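Local coordinates for glideosome-associated protein 50 (Plasmodium falciparum 3D7, PDB 3TGH) that is a glideosome component with a phosphatase-like fold that may assemble and anchor this motility and invasion machinery at the inner membrane complex, at residues Ser8-Lys14 with Ser40-Ile46; Phe26-Lys31 with Asp71-Pro75; Ile194-Pro200 with Leu228-Asp234. All coordinates share one frame; numbering follows the deposited sequence.

Contact 1 of 3, residues Ser8-Lys14 with Ser40-Ile46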
loop_
_atom_site.group_PDB
_atom_site.type_symbol
_atom_site.label_atom_id
_atom_site.label_comp_id
_atom_site.label_asym_id
_atom_site.label_seq_id
_atom_site.Cartn_x
_atom_site.Cartn_y
_atom_site.Cartn_z
ATOM N N SER A 8 2.501 0.048 -7.237
ATOM C CA SER A 8 1.867 0.864 -6.205
ATOM C C SER A 8 1.305 2.126 -6.846
ATOM O O SER A 8 2.000 2.785 -7.623
ATOM C CB SER A 8 2.879 1.278 -5.129
ATOM O OG SER A 8 3.310 0.173 -4.358
ATOM N N LEU A 9 0.057 2.454 -6.508
ATOM C CA LEU A 9 -0.635 3.637 -7.011
ATOM C C LEU A 9 -1.424 4.276 -5.863
ATOM O O LEU A 9 -2.296 3.642 -5.285
ATOM C CB LEU A 9 -1.593 3.241 -8.138
ATOM C CG LEU A 9 -2.371 4.400 -8.771
ATOM C CD1 LEU A 9 -1.447 5.259 -9.641
ATOM C CD2 LEU A 9 -3.566 3.874 -9.558
ATOM N N GLY A 10 -1.127 5.525 -5.526
ATOM C CA GLY A 10 -1.750 6.154 -4.352
ATOM C C GLY A 10 -2.470 7.455 -4.632
ATOM O O GLY A 10 -2.074 8.208 -5.522
ATOM N N ASP A 11 -3.547 7.707 -3.888
ATOM C CA ASP A 11 -4.279 8.982 -3.948
ATOM C C ASP A 11 -4.690 9.337 -5.376
ATOM O O ASP A 11 -4.516 10.467 -5.845
ATOM C CB ASP A 11 -3.424 10.072 -3.316
ATOM C CG ASP A 11 -3.149 9.802 -1.846
ATOM O OD1 ASP A 11 -4.040 10.074 -1.019
ATOM O OD2 ASP A 11 -2.054 9.320 -1.512
ATOM N N TRP A 12 -5.278 8.344 -6.028
ATOM C CA TRP A 12 -5.440 8.300 -7.483
ATOM C C TRP A 12 -6.826 8.755 -7.951
ATOM O O TRP A 12 -7.016 9.093 -9.127
ATOM C CB TRP A 12 -5.147 6.862 -7.968
ATOM C CG TRP A 12 -5.878 5.836 -7.164
ATOM C CD1 TRP A 12 -5.373 5.088 -6.137
ATOM C CD2 TRP A 12 -7.262 5.478 -7.278
ATOM N NE1 TRP A 12 -6.357 4.286 -5.603
ATOM C CE2 TRP A 12 -7.522 4.495 -6.298
ATOM C CE3 TRP A 12 -8.303 5.876 -8.127
ATOM C CZ2 TRP A 12 -8.779 3.924 -6.128
ATOM C CZ3 TRP A 12 -9.560 5.295 -7.963
ATOM C CH2 TRP A 12 -9.785 4.336 -6.966
ATOM N N GLY A 13 -7.795 8.775 -7.039
ATOM C CA GLY A 13 -9.195 8.989 -7.414
ATOM C C GLY A 13 -9.653 10.428 -7.494
ATOM O O GLY A 13 -10.367 10.904 -6.609
ATOM N N LYS A 14 -9.259 11.098 -8.573
ATOM C CA LYS A 14 -9.699 12.457 -8.864
ATOM C C LYS A 14 -9.604 12.692 -10.373
ATOM O O LYS A 14 -8.634 12.283 -11.004
ATOM C CB LYS A 14 -8.832 13.469 -8.123
ATOM C CG LYS A 14 -9.349 14.909 -8.211
ATOM C CD LYS A 14 -8.493 15.880 -7.419
ATOM C CE LYS A 14 -9.059 17.298 -7.505
ATOM N NZ LYS A 14 -8.261 18.278 -6.715
ATOM N N SER A 40 -2.471 -0.205 -3.252
ATOM C CA SER A 40 -2.822 1.216 -3.268
ATOM C C SER A 40 -2.668 1.873 -1.904
ATOM O O SER A 40 -3.548 1.737 -1.058
ATOM C CB SER A 40 -4.249 1.394 -3.777
ATOM O OG SER A 40 -4.597 2.768 -3.839
ATOM N N PRO A 41 -1.534 2.567 -1.678
ATOM C CA PRO A 41 -1.376 3.342 -0.465
ATOM C C PRO A 41 -2.171 4.638 -0.553
ATOM O O PRO A 41 -2.863 4.889 -1.539
ATOM C CB PRO A 41 0.133 3.598 -0.418
ATOM C CG PRO A 41 0.518 3.713 -1.834
ATOM C CD PRO A 41 -0.358 2.717 -2.563
ATOM N N GLY A 42 -2.096 5.448 0.487
ATOM C CA GLY A 42 -2.807 6.718 0.508
ATOM C C GLY A 42 -4.308 6.542 0.534
ATOM O O GLY A 42 -4.817 5.511 0.977
ATOM N N SER A 43 -5.018 7.551 0.053
ATOM C CA SER A 43 -6.466 7.467 -0.118
ATOM C C SER A 43 -6.800 6.863 -1.482
ATOM O O SER A 43 -5.947 6.783 -2.371
ATOM C CB SER A 43 -7.106 8.853 -0.001
ATOM O OG SER A 43 -7.011 9.352 1.324
ATOM N N ASN A 44 -8.047 6.449 -1.638
ATOM C CA ASN A 44 -8.569 6.023 -2.931
ATOM C C ASN A 44 -9.223 7.203 -3.642
ATOM O O ASN A 44 -8.722 7.673 -4.667
ATOM C CB ASN A 44 -9.576 4.881 -2.764
ATOM C CG ASN A 44 -8.938 3.605 -2.284
ATOM O OD1 ASN A 44 -7.887 3.192 -2.792
ATOM N ND2 ASN A 44 -9.563 2.964 -1.292
ATOM N N PHE A 45 -10.321 7.696 -3.077
ATOM C CA PHE A 45 -11.084 8.761 -3.687
ATOM C C PHE A 45 -10.830 10.052 -2.931
ATOM O O PHE A 45 -11.136 10.159 -1.743
ATOM C CB PHE A 45 -12.574 8.426 -3.688
ATOM C CG PHE A 45 -12.920 7.244 -4.539
ATOM C CD1 PHE A 45 -13.237 7.401 -5.883
ATOM C CD2 PHE A 45 -12.916 5.969 -3.998
ATOM C CE1 PHE A 45 -13.553 6.301 -6.672
ATOM C CE2 PHE A 45 -13.229 4.868 -4.784
ATOM C CZ PHE A 45 -13.550 5.031 -6.117
ATOM N N ILE A 46 -10.302 11.045 -3.637
ATOM C CA ILE A 46 -9.907 12.298 -3.010
ATOM C C ILE A 46 -11.114 13.035 -2.411
ATOM O O ILE A 46 -10.982 13.683 -1.379
ATOM C CB ILE A 46 -9.128 13.213 -3.991
ATOM C CG1 ILE A 46 -7.879 12.492 -4.529
ATOM C CG2 ILE A 46 -8.743 14.543 -3.313
ATOM C CD1 ILE A 46 -6.945 11.960 -3.447
HETATM O O HOH W 1 -4.633 10.398 1.689
#
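A backbone carbonyl oxygen set over an indole face is the oddity here: Asn44 O sits over the centre of the Trp12 ring, 3.6 Å above its plane. The two segments lie in the loops that follow parallel strands 4-8 and 37-40 of a metallophosphoesterase fold. The sequence Gly-Asp-Trp-Gly in the first of them corresponds to the first metal-motif loop of purple acid phosphatases. Trp12 is fastened at its edge as well. Its NE1 gives a hydrogen bond to Ser40 OG at 2.9 Å, with the acceptor nearly in the ring plane. A weak second bond reaches Asn44 OD1, an atom held more firmly by Thr78. Ser40 OG in turn donates to Leu9 O, and this hydroxyl therefore relays between backbone and indole; OG lies anti to the backbone N of Ser40 (chi1 -178°), turned to face both partners. Farther along the indole, Trp12 CH2 comes down on the face of Phe45 toward its rim, 3.9 Å from Phe45 CZ. The Trp12 and Phe45 rings form an edge-to-face pair with planes at 62°.

The carboxylate of Asp11 spans the loops differently. Ser43 N approaches OD1 from above the carboxylate plane at 2.9 Å, while OD2 takes the backbone N of His233, a ligand of metal site 2. Water 1 completes a small ring, donating to Asp11 OD1 and accepting from Ser43 OG. Being gripped by two backbone N-H groups from different loops should fix the rotation of this buried group. Past it, Gly13, the centre of an inverse gamma turn, pairs with Phe45 in a single bridge. Gly13 CA faces the opposite backbone closely, and Gly13 O receives Ile46 N at 3.0 Å in a nearly straight bond (166°).

Contact 2 of 3, residues Phe26-Lys31 with Asp71-Pro75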
loop_
_atom_site.group_PDB
_atom_site.type_symbol
_atom_site.label_atom_id
_atom_site.label_comp_id
_atom_site.label_asym_id
_atom_site.label_seq_id
_atom_site.Cartn_x
_atom_site.Cartn_y
_atom_site.Cartn_z
ATOM N N PHE A 26 0.732 3.728 -16.486
ATOM C CA PHE A 26 0.457 2.659 -15.529
ATOM C C PHE A 26 0.149 1.354 -16.252
ATOM O O PHE A 26 0.757 0.323 -15.966
ATOM C CB PHE A 26 -0.717 3.074 -14.633
ATOM C CG PHE A 26 -0.879 2.247 -13.381
ATOM C CD1 PHE A 26 0.149 2.140 -12.457
ATOM C CD2 PHE A 26 -2.090 1.636 -13.097
ATOM C CE1 PHE A 26 -0.020 1.394 -11.288
ATOM C CE2 PHE A 26 -2.259 0.889 -11.933
ATOM C CZ PHE A 26 -1.224 0.777 -11.034
ATOM N N LYS A 27 -0.796 1.412 -17.187
ATOM C CA LYS A 27 -1.162 0.255 -18.003
ATOM C C LYS A 27 0.013 -0.276 -18.828
ATOM O O LYS A 27 0.212 -1.488 -18.918
ATOM C CB LYS A 27 -2.317 0.604 -18.943
ATOM C CG LYS A 27 -3.648 0.866 -18.242
ATOM C CD LYS A 27 -4.648 1.457 -19.228
ATOM C CE LYS A 27 -5.907 1.920 -18.551
ATOM N NZ LYS A 27 -6.825 2.566 -19.526
ATOM N N GLN A 28 0.777 0.634 -19.427
ATOM C CA GLN A 28 1.939 0.269 -20.252
ATOM C C GLN A 28 2.961 -0.517 -19.442
ATOM O O GLN A 28 3.425 -1.571 -19.878
ATOM C CB GLN A 28 2.607 1.522 -20.824
ATOM C CG GLN A 28 3.748 1.227 -21.810
ATOM C CD GLN A 28 4.658 2.421 -22.054
ATOM O OE1 GLN A 28 4.630 3.391 -21.312
ATOM N NE2 GLN A 28 5.482 2.340 -23.093
ATOM N N PHE A 29 3.308 0.003 -18.266
ATOM C CA PHE A 29 4.293 -0.642 -17.399
ATOM C C PHE A 29 3.797 -1.951 -16.816
ATOM O O PHE A 29 4.556 -2.912 -16.721
ATOM C CB PHE A 29 4.714 0.284 -16.255
ATOM C CG PHE A 29 5.819 1.224 -16.614
ATOM C CD1 PHE A 29 5.571 2.353 -17.375
ATOM C CD2 PHE A 29 7.112 0.978 -16.197
ATOM C CE1 PHE A 29 6.596 3.229 -17.710
ATOM C CE2 PHE A 29 8.143 1.849 -16.526
ATOM C CZ PHE A 29 7.880 2.975 -17.284
ATOM N N ILE A 30 2.536 -1.991 -16.405
ATOM C CA ILE A 30 1.973 -3.222 -15.846
ATOM C C ILE A 30 2.072 -4.372 -16.858
ATOM O O ILE A 30 2.465 -5.487 -16.500
ATOM C CB ILE A 30 0.529 -3.002 -15.354
ATOM C CG1 ILE A 30 0.570 -2.264 -14.013
ATOM C CG2 ILE A 30 -0.213 -4.333 -15.207
ATOM C CD1 ILE A 30 -0.768 -1.785 -13.536
ATOM N N LYS A 31 1.745 -4.085 -18.118
ATOM C CA LYS A 31 1.878 -5.067 -19.194
ATOM C C LYS A 31 3.347 -5.434 -19.435
ATOM O O LYS A 31 3.718 -6.608 -19.391
ATOM C CB LYS A 31 1.259 -4.518 -20.486
ATOM C CG LYS A 31 1.365 -5.440 -21.699
ATOM C CD LYS A 31 0.472 -6.662 -21.566
ATOM C CE LYS A 31 0.438 -7.457 -22.864
ATOM N NZ LYS A 31 -0.482 -8.626 -22.780
ATOM N N ASP A 71 -5.806 -7.451 -19.651
ATOM C CA ASP A 71 -4.459 -7.030 -19.263
ATOM C C ASP A 71 -4.402 -6.339 -17.891
ATOM O O ASP A 71 -3.352 -6.335 -17.255
ATOM C CB ASP A 71 -3.853 -6.096 -20.320
ATOM C CG ASP A 71 -3.478 -6.817 -21.612
ATOM O OD1 ASP A 71 -3.422 -8.071 -21.634
ATOM O OD2 ASP A 71 -3.233 -6.108 -22.611
ATOM N N MET A 72 -5.514 -5.760 -17.447
ATOM C CA MET A 72 -5.569 -5.123 -16.122
ATOM C C MET A 72 -6.403 -5.919 -15.108
ATOM O O MET A 72 -6.654 -5.444 -13.990
ATOM C CB MET A 72 -6.100 -3.689 -16.248
ATOM C CG MET A 72 -5.111 -2.720 -16.893
ATOM S SD MET A 72 -3.698 -2.378 -15.829
ATOM C CE MET A 72 -4.450 -1.225 -14.666
ATOM N N TYR A 73 -6.815 -7.134 -15.467
ATOM C CA TYR A 73 -7.585 -7.940 -14.530
ATOM C C TYR A 73 -6.644 -8.670 -13.579
ATOM O O TYR A 73 -6.124 -9.747 -13.892
ATOM C CB TYR A 73 -8.526 -8.916 -15.241
ATOM C CG TYR A 73 -9.420 -9.657 -14.274
ATOM C CD1 TYR A 73 -10.286 -8.962 -13.435
ATOM C CD2 TYR A 73 -9.398 -11.049 -14.189
ATOM C CE1 TYR A 73 -11.109 -9.626 -12.538
ATOM C CE2 TYR A 73 -10.222 -11.724 -13.291
ATOM C CZ TYR A 73 -11.071 -10.999 -12.467
ATOM O OH TYR A 73 -11.896 -11.635 -11.571
ATOM N N MET A 74 -6.425 -8.045 -12.424
ATOM C CA MET A 74 -5.552 -8.557 -11.379
ATOM C C MET A 74 -5.994 -7.931 -10.053
ATOM O O MET A 74 -6.765 -6.970 -10.056
ATOM C CB MET A 74 -4.103 -8.167 -11.681
ATOM C CG MET A 74 -3.856 -6.657 -11.729
ATOM S SD MET A 74 -2.173 -6.251 -12.234
ATOM C CE MET A 74 -2.218 -6.781 -13.954
ATOM N N PRO A 75 -5.518 -8.464 -8.918
ATOM C CA PRO A 75 -5.900 -7.889 -7.630
ATOM C C PRO A 75 -5.452 -6.447 -7.473
ATOM O O PRO A 75 -4.373 -6.093 -7.935
ATOM C CB PRO A 75 -5.166 -8.776 -6.616
ATOM C CG PRO A 75 -4.975 -10.060 -7.328
ATOM C CD PRO A 75 -4.701 -9.676 -8.744
#
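Helix 17-32 presents Phe26, Lys27 and Ile30 to two methionines in the loop that leads into strand 75-78. Ile30 lies in the middle, and its two branches part between them. CD1 comes within 3.8 Å of Met72 SD, whereas CG2 meets the methyl CE of Met74 at 3.4 Å, closer than ordinary van der Waals contact, so the side chains are pressed together at this point. Met72 reaches across Ile30 at about a right angle. Bends at chi2 and chi3 (-70° and -77°) fold its chain back so that CE also touches Phe26 CD2 at 4.0 Å, oblique to the ring. Within the helix, Ile30 CD1 rests over the Phe26 face, offset toward the rim, and thus this one methyl is shared by an aromatic ring and a thioether.

The helix is the connection of a beta-alpha-beta crossover: it joins strand 4-8 to its parallel neighbour 37-40, and strand 75-78 lies next in the same sheet. Ile38 of strand 37-40 packs beneath Phe26, Ile30 and Met74, and Phe276 makes an edge-to-face pair with Phe26; the loop therefore closes a hydrophobic layer between helix and sheet.

Polar groups frame this layer. Lys27 lends only its aliphatic part to the contact, with CG 4.0 Å from Met72 SD, since its extended chain carries NZ on to the backbone O of Ser66. Lys31, one turn beyond, is bent at chi2 (70°), and its chain crosses the Asp71 carboxylate obliquely. Its NZ forms a salt bridge with Asp71 OD1, coming from above the carboxylate plane at 3.2 Å, at the solvent-exposed edge of the contact.

Contact 3 of 3, residues Ile194-Pro200 with Leu228-Asp234. With CO (cobalt (II) ion), chain G.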
loop_
_atom_site.group_PDB
_atom_site.type_symbol
_atom_site.label_atom_id
_atom_site.label_comp_id
_atom_site.label_asym_id
_atom_site.label_seq_id
_atom_site.Cartn_x
_atom_site.Cartn_y
_atom_site.Cartn_z
ATOM N N ILE A 194 6.280 -6.238 3.649
ATOM C CA ILE A 194 5.913 -4.959 3.059
ATOM C C ILE A 194 4.634 -4.480 3.728
ATOM O O ILE A 194 3.642 -5.198 3.780
ATOM C CB ILE A 194 5.675 -5.081 1.527
ATOM C CG1 ILE A 194 6.953 -5.543 0.814
ATOM C CG2 ILE A 194 5.187 -3.748 0.923
ATOM C CD1 ILE A 194 7.117 -7.053 0.776
ATOM N N VAL A 195 4.659 -3.257 4.247
ATOM C CA VAL A 195 3.490 -2.675 4.885
ATOM C C VAL A 195 2.988 -1.521 4.009
ATOM O O VAL A 195 3.787 -0.774 3.439
ATOM C CB VAL A 195 3.820 -2.190 6.310
ATOM C CG1 VAL A 195 2.594 -1.598 6.987
ATOM C CG2 VAL A 195 4.402 -3.338 7.156
ATOM N N VAL A 196 1.667 -1.416 3.885
ATOM C CA VAL A 196 1.014 -0.428 3.025
ATOM C C VAL A 196 -0.011 0.340 3.840
ATOM O O VAL A 196 -0.839 -0.268 4.529
ATOM C CB VAL A 196 0.280 -1.142 1.850
ATOM C CG1 VAL A 196 -0.462 -0.131 0.979
ATOM C CG2 VAL A 196 1.268 -1.958 1.016
ATOM N N GLY A 197 0.034 1.675 3.786
ATOM C CA GLY A 197 -0.895 2.503 4.539
ATOM C C GLY A 197 -1.077 3.864 3.895
ATOM O O GLY A 197 -0.561 4.122 2.793
ATOM N N ASP A 198 -1.800 4.740 4.584
ATOM C CA ASP A 198 -2.067 6.088 4.073
ATOM C C ASP A 198 -0.976 7.086 4.533
ATOM O O ASP A 198 -0.213 7.605 3.716
ATOM C CB ASP A 198 -3.463 6.548 4.502
ATOM C CG ASP A 198 -3.731 8.010 4.173
ATOM O OD1 ASP A 198 -3.295 8.471 3.098
ATOM O OD2 ASP A 198 -4.398 8.691 4.975
ATOM N N GLN A 199 -0.909 7.330 5.836
ATOM C CA GLN A 199 -0.017 8.342 6.398
ATOM C C GLN A 199 1.434 7.843 6.539
ATOM O O GLN A 199 1.683 6.821 7.182
ATOM C CB GLN A 199 -0.559 8.793 7.764
ATOM C CG GLN A 199 0.345 9.716 8.551
ATOM C CD GLN A 199 0.545 11.056 7.889
ATOM O OE1 GLN A 199 -0.418 11.760 7.585
ATOM N NE2 GLN A 199 1.808 11.433 7.682
ATOM N N PRO A 200 2.403 8.579 5.956
ATOM C CA PRO A 200 3.813 8.230 6.180
ATOM C C PRO A 200 4.288 8.494 7.603
ATOM O O PRO A 200 3.789 9.397 8.276
ATOM C CB PRO A 200 4.580 9.143 5.213
ATOM C CG PRO A 200 3.623 10.150 4.750
ATOM C CD PRO A 200 2.248 9.619 4.932
ATOM N N LEU A 228 9.894 -2.586 3.568
ATOM C CA LEU A 228 9.290 -1.379 3.002
ATOM C C LEU A 228 8.027 -0.983 3.761
ATOM O O LEU A 228 7.177 -1.830 4.036
ATOM C CB LEU A 228 8.849 -1.626 1.562
ATOM C CG LEU A 228 9.742 -1.367 0.356
ATOM C CD1 LEU A 228 11.079 -2.038 0.477
ATOM C CD2 LEU A 228 8.991 -1.829 -0.884
ATOM N N TYR A 229 7.890 0.305 4.061
ATOM C CA TYR A 229 6.591 0.866 4.417
ATOM C C TYR A 229 6.205 1.817 3.293
ATOM O O TYR A 229 6.866 2.828 3.077
ATOM C CB TYR A 229 6.607 1.595 5.772
ATOM C CG TYR A 229 5.290 2.296 6.082
ATOM C CD1 TYR A 229 4.078 1.620 5.973
ATOM C CD2 TYR A 229 5.251 3.630 6.451
ATOM C CE1 TYR A 229 2.873 2.249 6.233
ATOM C CE2 TYR A 229 4.039 4.272 6.728
ATOM C CZ TYR A 229 2.853 3.576 6.606
ATOM O OH TYR A 229 1.646 4.186 6.863
ATOM N N ILE A 230 5.165 1.446 2.548
ATOM C CA ILE A 230 4.680 2.214 1.406
ATOM C C ILE A 230 3.449 3.013 1.824
ATOM O O ILE A 230 2.454 2.443 2.292
ATOM C CB ILE A 230 4.315 1.287 0.214
ATOM C CG1 ILE A 230 5.482 0.341 -0.123
ATOM C CG2 ILE A 230 3.889 2.136 -1.005
ATOM C CD1 ILE A 230 5.142 -0.746 -1.179
ATOM N N SER A 231 3.527 4.333 1.686
ATOM C CA SER A 231 2.439 5.210 2.087
ATOM C C SER A 231 2.122 6.198 0.972
ATOM O O SER A 231 2.780 6.215 -0.072
ATOM C CB SER A 231 2.813 5.938 3.380
ATOM O OG SER A 231 3.996 6.680 3.198
ATOM N N GLY A 232 1.086 6.996 1.189
ATOM C CA GLY A 232 0.657 8.004 0.236
ATOM C C GLY A 232 0.451 9.292 1.002
ATOM O O GLY A 232 1.359 9.747 1.696
ATOM N N HIS A 233 -0.741 9.862 0.875
ATOM C CA HIS A 233 -1.183 11.025 1.648
ATOM C C HIS A 233 -0.531 12.313 1.170
ATOM O O HIS A 233 -1.218 13.240 0.762
ATOM C CB HIS A 233 -0.942 10.830 3.147
ATOM C CG HIS A 233 -1.743 11.757 3.997
ATOM N ND1 HIS A 233 -2.959 11.402 4.540
ATOM C CD2 HIS A 233 -1.511 13.032 4.383
ATOM C CE1 HIS A 233 -3.437 12.420 5.236
ATOM N NE2 HIS A 233 -2.579 13.420 5.152
ATOM N N ASP A 234 0.791 12.371 1.245
ATOM C CA ASP A 234 1.543 13.447 0.614
ATOM C C ASP A 234 1.630 13.169 -0.885
ATOM O O ASP A 234 1.993 12.069 -1.303
ATOM C CB ASP A 234 2.930 13.572 1.246
ATOM C CG ASP A 234 2.872 14.118 2.665
ATOM O OD1 ASP A 234 1.952 14.912 2.961
ATOM O OD2 ASP A 234 3.743 13.762 3.490
HETATM CO CO CO G . -2.673 15.115 6.529
HETATM O O HOH W 2 -0.948 14.288 7.980
HETATM O O HOH W 3 -4.448 15.724 5.816
HETATM O O HOH W 4 -4.242 13.954 8.011
HETATM O O HOH W 5 -1.357 16.499 5.251
#
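His233 stands between the carboxylate of Asp198 and a cobalt ion. Its NE2, the ligand of metal cation 2, binds the cobalt at 2.2 Å, and four waters complete the ligands seen. At the other ring nitrogen, ND1 donates to Asp198 OD2 at 3.1 Å, close to the imidazole plane and on the syn side of the carboxylate but 35° out of its plane; a longer, weak bond goes to OD1. Asp198, itself held by the backbone N of Thr82, should thereby fix the rotation of the ring and could polarise it toward the metal. Gln199 OE1 lies 3.6 Å above the ring centre and accepts a hydrogen bond from cobalt-bound water 2. Its amide is steadied by NE2, which bonds Pro200 O in the carbonyl plane.

A second shell places these loops. Tyr229 OH donates to Gln199 O at 2.7 Å; with CG anti to the backbone N (chi1 174°), its ring leans along Val195. Gly232 N holds Asp198 O. Behind them, three backbone bonds knit parallel strands 194-196 and 228-231, as in metallophosphoesterases, whose metal ligands sit on loops at the strand ends.

Overall arrangement
Along the chain, contacts 1 and 2 interleave and contact 3 follows. Contacts 1 and 2, with centres about 16 Å apart, share the sheet holding strands 4-8, 37-40 and 75-78; Leu9 packs on Phe26 where they meet. Contact 3 belongs to the second sheet, with strands 192-196 and 228-231, its centre about 11 Å from that of contact 1. The two join where Gly42 N meets Gly197 O and Asp11 OD2 meets His233 N, so that the strand-end loops of both sheets converge near the His233 metal site. Contact 2, about 21 Å from contact 3 between centres, lies on the helix-covered flank. GAP50 thus keeps the phosphatase fold in a protein that serves as an anchor.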